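Long-range contact in pseudoaglycone deacetylase Dbv21 (Actinoplanes teichomyceticus, PDB 3DFI), which probably removes the acetyl group from the sugar of a glycopeptide pseudoaglycone in A40926 biosynthesis, as a zinc-dependent deacetylase of the PIG-L family: residues A[6-19]-A[147-161]. Numbering follows the deposited sequence.
Sequences DRTRILAISPHLDD and TLVLTCVAIGKHPDH. With ZN (zinc ion), chain B.
His16, just past strand 9-14, and His161, in the first turn of helix 159-174, meet beyond the C-terminal ends of parallel strands 9-14 and 148-152 and bind one zinc ion through ND1 and NE2 respectively. Asp19 adds its carboxylate, OD1 lying 2.6 Å from the zinc and OD2 closer; a water that donates to Asp18 OD1 also binds the metal. PHLDD and HPDH thus supply the zinc site of the PIG-L de-N-acetylase family. Asp184 accepts from His161 ND1, leaving NE2 for the zinc. His16 NE2 hydrogen-bonds Asp160 OD1 (2.7 Å) on that oxygen's anti lone pair, almost in the ring plane. His16 turns its edge to the face of His158, whose ND1 caps the helix by accepting from Asp160 N. Pro15, rigid and apolar, lays CG over the His161 face, 3.9 Å from the ring centroid.

Between the strands, Leu11 N and Ile13 N donate to Leu148 O and Leu150 O. Branched apolar side chains suit the buried face under helix 19-33, where Ile10 CG2 packs on Leu150 CD1 (3.8 Å). The N-terminal end is more open: a water links Asp6 N to Thr147 O, and Thr147 OG1 (chi1 57°) donates to Asp6 O and accepts from Arg9 N, work suited to a hydroxyl. At the other end, zinc on one side and Asp160 on the other fix the His16 ring's rotation; Asp160 may make His16 a somewhat stronger zinc donor, an effect its salt bridge to Arg101 would temper.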
# COMPACT_ATOMS: atom_id res chain seq x y z
N ASP A 6 15.90 -5.81 8.14
CA ASP A 6 16.88 -4.69 7.95
C ASP A 6 16.21 -3.52 7.25
O ASP A 6 15.95 -3.55 6.04
CB ASP A 6 18.14 -5.16 7.19
CG ASP A 6 19.19 -4.05 7.02
OD1 ASP A 6 18.90 -2.88 7.33
OD2 ASP A 6 20.33 -4.35 6.57
N ARG A 7 15.94 -2.47 8.03
CA ARG A 7 15.20 -1.30 7.56
C ARG A 7 16.08 -0.15 7.04
O ARG A 7 15.61 0.98 6.92
CB ARG A 7 14.31 -0.78 8.70
CG ARG A 7 13.45 -1.83 9.40
CD ARG A 7 12.60 -1.13 10.48
NE ARG A 7 13.45 -0.79 11.62
CZ ARG A 7 13.24 0.21 12.48
NH1 ARG A 7 14.10 0.39 13.47
NH2 ARG A 7 12.18 1.00 12.36
N THR A 8 17.34 -0.43 6.75
CA THR A 8 18.24 0.59 6.22
C THR A 8 17.62 1.24 4.98
O THR A 8 17.50 2.47 4.91
CB THR A 8 19.64 -0.01 5.90
OG1 THR A 8 20.20 -0.56 7.10
CG2 THR A 8 20.59 1.06 5.35
N ARG A 9 17.22 0.42 4.01
CA ARG A 9 16.59 0.91 2.78
C ARG A 9 15.34 0.09 2.50
O ARG A 9 15.42 -1.06 2.08
CB ARG A 9 17.59 0.83 1.60
CG ARG A 9 18.85 1.70 1.79
CD ARG A 9 19.84 1.61 0.63
NE ARG A 9 20.36 0.26 0.42
CZ ARG A 9 21.41 -0.27 1.05
NH1 ARG A 9 22.09 0.43 1.96
NH2 ARG A 9 21.80 -1.51 0.78
N ILE A 10 14.17 0.68 2.78
CA ILE A 10 12.88 0.03 2.56
C ILE A 10 12.24 0.45 1.22
O ILE A 10 12.11 1.65 0.93
CB ILE A 10 11.88 0.31 3.71
CG1 ILE A 10 12.42 -0.21 5.06
CG2 ILE A 10 10.52 -0.34 3.41
CD1 ILE A 10 11.65 0.31 6.27
N LEU A 11 11.85 -0.54 0.43
CA LEU A 11 11.02 -0.30 -0.74
C LEU A 11 9.63 -0.88 -0.51
O LEU A 11 9.47 -2.10 -0.43
CB LEU A 11 11.64 -0.91 -1.99
CG LEU A 11 10.91 -0.73 -3.32
CD1 LEU A 11 10.70 0.76 -3.74
CD2 LEU A 11 11.66 -1.53 -4.41
N ALA A 12 8.64 -0.01 -0.36
CA ALA A 12 7.26 -0.47 -0.22
C ALA A 12 6.57 -0.39 -1.59
O ALA A 12 6.70 0.63 -2.28
CB ALA A 12 6.52 0.35 0.82
N ILE A 13 5.90 -1.47 -1.97
CA ILE A 13 5.17 -1.52 -3.25
C ILE A 13 3.67 -1.40 -2.97
O ILE A 13 3.04 -2.36 -2.50
CB ILE A 13 5.46 -2.83 -4.07
CG1 ILE A 13 6.96 -3.19 -4.11
CG2 ILE A 13 4.88 -2.74 -5.50
CD1 ILE A 13 7.82 -2.22 -4.94
N SER A 14 3.11 -0.21 -3.24
CA SER A 14 1.69 0.05 -2.96
C SER A 14 0.88 -0.21 -4.24
O SER A 14 1.29 0.25 -5.32
CB SER A 14 1.49 1.50 -2.51
OG SER A 14 0.14 1.75 -2.17
N PRO A 15 -0.23 -0.98 -4.16
CA PRO A 15 -1.06 -1.13 -5.36
C PRO A 15 -1.59 0.21 -5.90
O PRO A 15 -1.35 0.53 -7.07
CB PRO A 15 -2.17 -2.07 -4.90
CG PRO A 15 -1.54 -2.82 -3.75
CD PRO A 15 -0.74 -1.80 -3.04
N HIS A 16 -2.24 0.99 -5.04
CA HIS A 16 -2.89 2.25 -5.39
C HIS A 16 -2.32 3.41 -4.56
O HIS A 16 -1.62 3.19 -3.55
CB HIS A 16 -4.40 2.18 -5.10
CG HIS A 16 -5.11 1.06 -5.79
ND1 HIS A 16 -5.74 0.04 -5.10
CD2 HIS A 16 -5.31 0.81 -7.11
CE1 HIS A 16 -6.28 -0.80 -5.97
NE2 HIS A 16 -6.04 -0.35 -7.19
N LEU A 17 -2.68 4.63 -4.95
CA LEU A 17 -2.20 5.81 -4.25
C LEU A 17 -3.02 5.99 -2.98
O LEU A 17 -4.09 6.60 -3.02
CB LEU A 17 -2.28 7.04 -5.16
CG LEU A 17 -1.51 6.89 -6.47
CD1 LEU A 17 -2.11 7.77 -7.60
CD2 LEU A 17 -0.01 7.22 -6.30
N ASP A 18 -2.51 5.41 -1.89
CA ASP A 18 -3.07 5.47 -0.54
C ASP A 18 -2.76 4.21 0.28
O ASP A 18 -2.64 4.31 1.51
CB ASP A 18 -4.57 5.79 -0.48
CG ASP A 18 -5.47 4.67 -1.03
OD1 ASP A 18 -5.02 3.72 -1.72
OD2 ASP A 18 -6.69 4.77 -0.79
N ASP A 19 -2.64 3.06 -0.39
CA ASP A 19 -2.61 1.76 0.31
C ASP A 19 -1.44 1.63 1.31
O ASP A 19 -1.65 1.24 2.46
CB ASP A 19 -2.70 0.57 -0.70
CG ASP A 19 -4.13 0.42 -1.31
OD1 ASP A 19 -5.09 0.34 -0.57
OD2 ASP A 19 -4.32 0.38 -2.53
N THR A 147 17.06 -3.10 1.31
CA THR A 147 17.40 -4.21 2.23
C THR A 147 16.14 -4.91 2.73
O THR A 147 16.20 -5.95 3.36
CB THR A 147 18.24 -3.69 3.42
OG1 THR A 147 17.51 -2.65 4.10
CG2 THR A 147 19.56 -3.10 2.93
N LEU A 148 14.99 -4.30 2.46
CA LEU A 148 13.67 -4.89 2.76
C LEU A 148 12.64 -4.38 1.75
O LEU A 148 12.60 -3.18 1.43
CB LEU A 148 13.22 -4.52 4.18
CG LEU A 148 11.82 -4.92 4.67
CD1 LEU A 148 11.75 -6.40 4.90
CD2 LEU A 148 11.51 -4.16 5.98
N VAL A 149 11.84 -5.31 1.24
CA VAL A 149 10.68 -4.99 0.40
C VAL A 149 9.38 -5.31 1.14
O VAL A 149 9.27 -6.36 1.74
CB VAL A 149 10.73 -5.79 -0.93
CG1 VAL A 149 9.40 -5.72 -1.68
CG2 VAL A 149 11.89 -5.28 -1.84
N LEU A 150 8.39 -4.41 1.06
CA LEU A 150 7.06 -4.63 1.59
C LEU A 150 6.01 -4.52 0.50
O LEU A 150 6.11 -3.67 -0.38
CB LEU A 150 6.72 -3.60 2.71
CG LEU A 150 7.77 -3.50 3.83
CD1 LEU A 150 7.48 -2.29 4.71
CD2 LEU A 150 7.78 -4.76 4.65
N THR A 151 4.98 -5.35 0.59
CA THR A 151 3.77 -5.11 -0.19
C THR A 151 2.56 -5.67 0.57
O THR A 151 2.71 -6.18 1.67
CB THR A 151 3.85 -5.64 -1.64
OG1 THR A 151 2.77 -5.09 -2.40
CG2 THR A 151 3.80 -7.19 -1.69
N CYS A 152 1.38 -5.54 -0.01
CA CYS A 152 0.14 -5.92 0.68
C CYS A 152 -0.05 -7.42 0.70
O CYS A 152 0.35 -8.11 -0.22
CB CYS A 152 -1.05 -5.26 -0.03
SG CYS A 152 -1.22 -5.75 -1.80
N VAL A 153 -0.72 -7.93 1.72
CA VAL A 153 -1.10 -9.35 1.71
C VAL A 153 -2.33 -9.61 0.83
O VAL A 153 -2.61 -10.75 0.49
CB VAL A 153 -1.29 -9.90 3.17
CG1 VAL A 153 -2.66 -9.59 3.71
CG2 VAL A 153 -1.03 -11.43 3.22
N ALA A 154 -3.03 -8.53 0.46
CA ALA A 154 -4.24 -8.57 -0.39
C ALA A 154 -5.52 -9.11 0.29
O ALA A 154 -6.36 -9.77 -0.34
CB ALA A 154 -3.98 -9.24 -1.79
N ILE A 155 -5.64 -8.82 1.59
CA ILE A 155 -6.89 -8.87 2.31
C ILE A 155 -7.84 -7.87 1.62
O ILE A 155 -7.42 -6.75 1.30
CB ILE A 155 -6.66 -8.47 3.79
CG1 ILE A 155 -6.05 -9.64 4.59
CG2 ILE A 155 -7.95 -7.98 4.46
CD1 ILE A 155 -5.45 -9.22 5.93
N GLY A 156 -9.09 -8.27 1.41
CA GLY A 156 -10.08 -7.44 0.68
C GLY A 156 -10.20 -7.88 -0.78
O GLY A 156 -11.10 -7.43 -1.50
N LYS A 157 -9.27 -8.75 -1.19
CA LYS A 157 -9.23 -9.41 -2.51
C LYS A 157 -9.34 -8.50 -3.75
O LYS A 157 -9.78 -8.95 -4.80
CB LYS A 157 -10.28 -10.53 -2.59
CG LYS A 157 -10.14 -11.65 -1.57
CD LYS A 157 -11.25 -12.71 -1.73
CE LYS A 157 -12.65 -12.14 -1.43
NZ LYS A 157 -13.73 -13.19 -1.45
N HIS A 158 -8.92 -7.25 -3.65
CA HIS A 158 -8.92 -6.38 -4.82
C HIS A 158 -7.98 -6.97 -5.90
O HIS A 158 -6.85 -7.35 -5.58
CB HIS A 158 -8.49 -4.97 -4.46
CG HIS A 158 -8.83 -3.95 -5.50
ND1 HIS A 158 -8.21 -3.91 -6.73
CD2 HIS A 158 -9.75 -2.95 -5.50
CE1 HIS A 158 -8.72 -2.92 -7.44
NE2 HIS A 158 -9.66 -2.32 -6.72
N PRO A 159 -8.44 -7.05 -7.16
CA PRO A 159 -7.56 -7.68 -8.16
C PRO A 159 -6.22 -6.93 -8.35
O PRO A 159 -5.22 -7.57 -8.64
CB PRO A 159 -8.40 -7.67 -9.44
CG PRO A 159 -9.83 -7.37 -9.00
CD PRO A 159 -9.72 -6.58 -7.74
N ASP A 160 -6.19 -5.61 -8.15
CA ASP A 160 -4.93 -4.85 -8.22
C ASP A 160 -3.98 -5.19 -7.08
O ASP A 160 -2.75 -5.14 -7.25
CB ASP A 160 -5.18 -3.32 -8.25
CG ASP A 160 -5.93 -2.87 -9.50
OD1 ASP A 160 -6.37 -1.69 -9.55
OD2 ASP A 160 -6.10 -3.70 -10.44
N HIS A 161 -4.55 -5.50 -5.92
CA HIS A 161 -3.77 -5.89 -4.75
C HIS A 161 -3.19 -7.27 -4.95
O HIS A 161 -2.03 -7.48 -4.68
CB HIS A 161 -4.64 -5.88 -3.48
CG HIS A 161 -4.91 -4.51 -2.95
ND1 HIS A 161 -4.88 -4.21 -1.61
CD2 HIS A 161 -5.21 -3.34 -3.58
CE1 HIS A 161 -5.17 -2.93 -1.43
NE2 HIS A 161 -5.37 -2.38 -2.61
ZN ZN B . -5.87 -0.29 -2.96
O HOH W 1 15.37 -7.10 5.84
O HOH W 2 -6.61 2.07 -2.67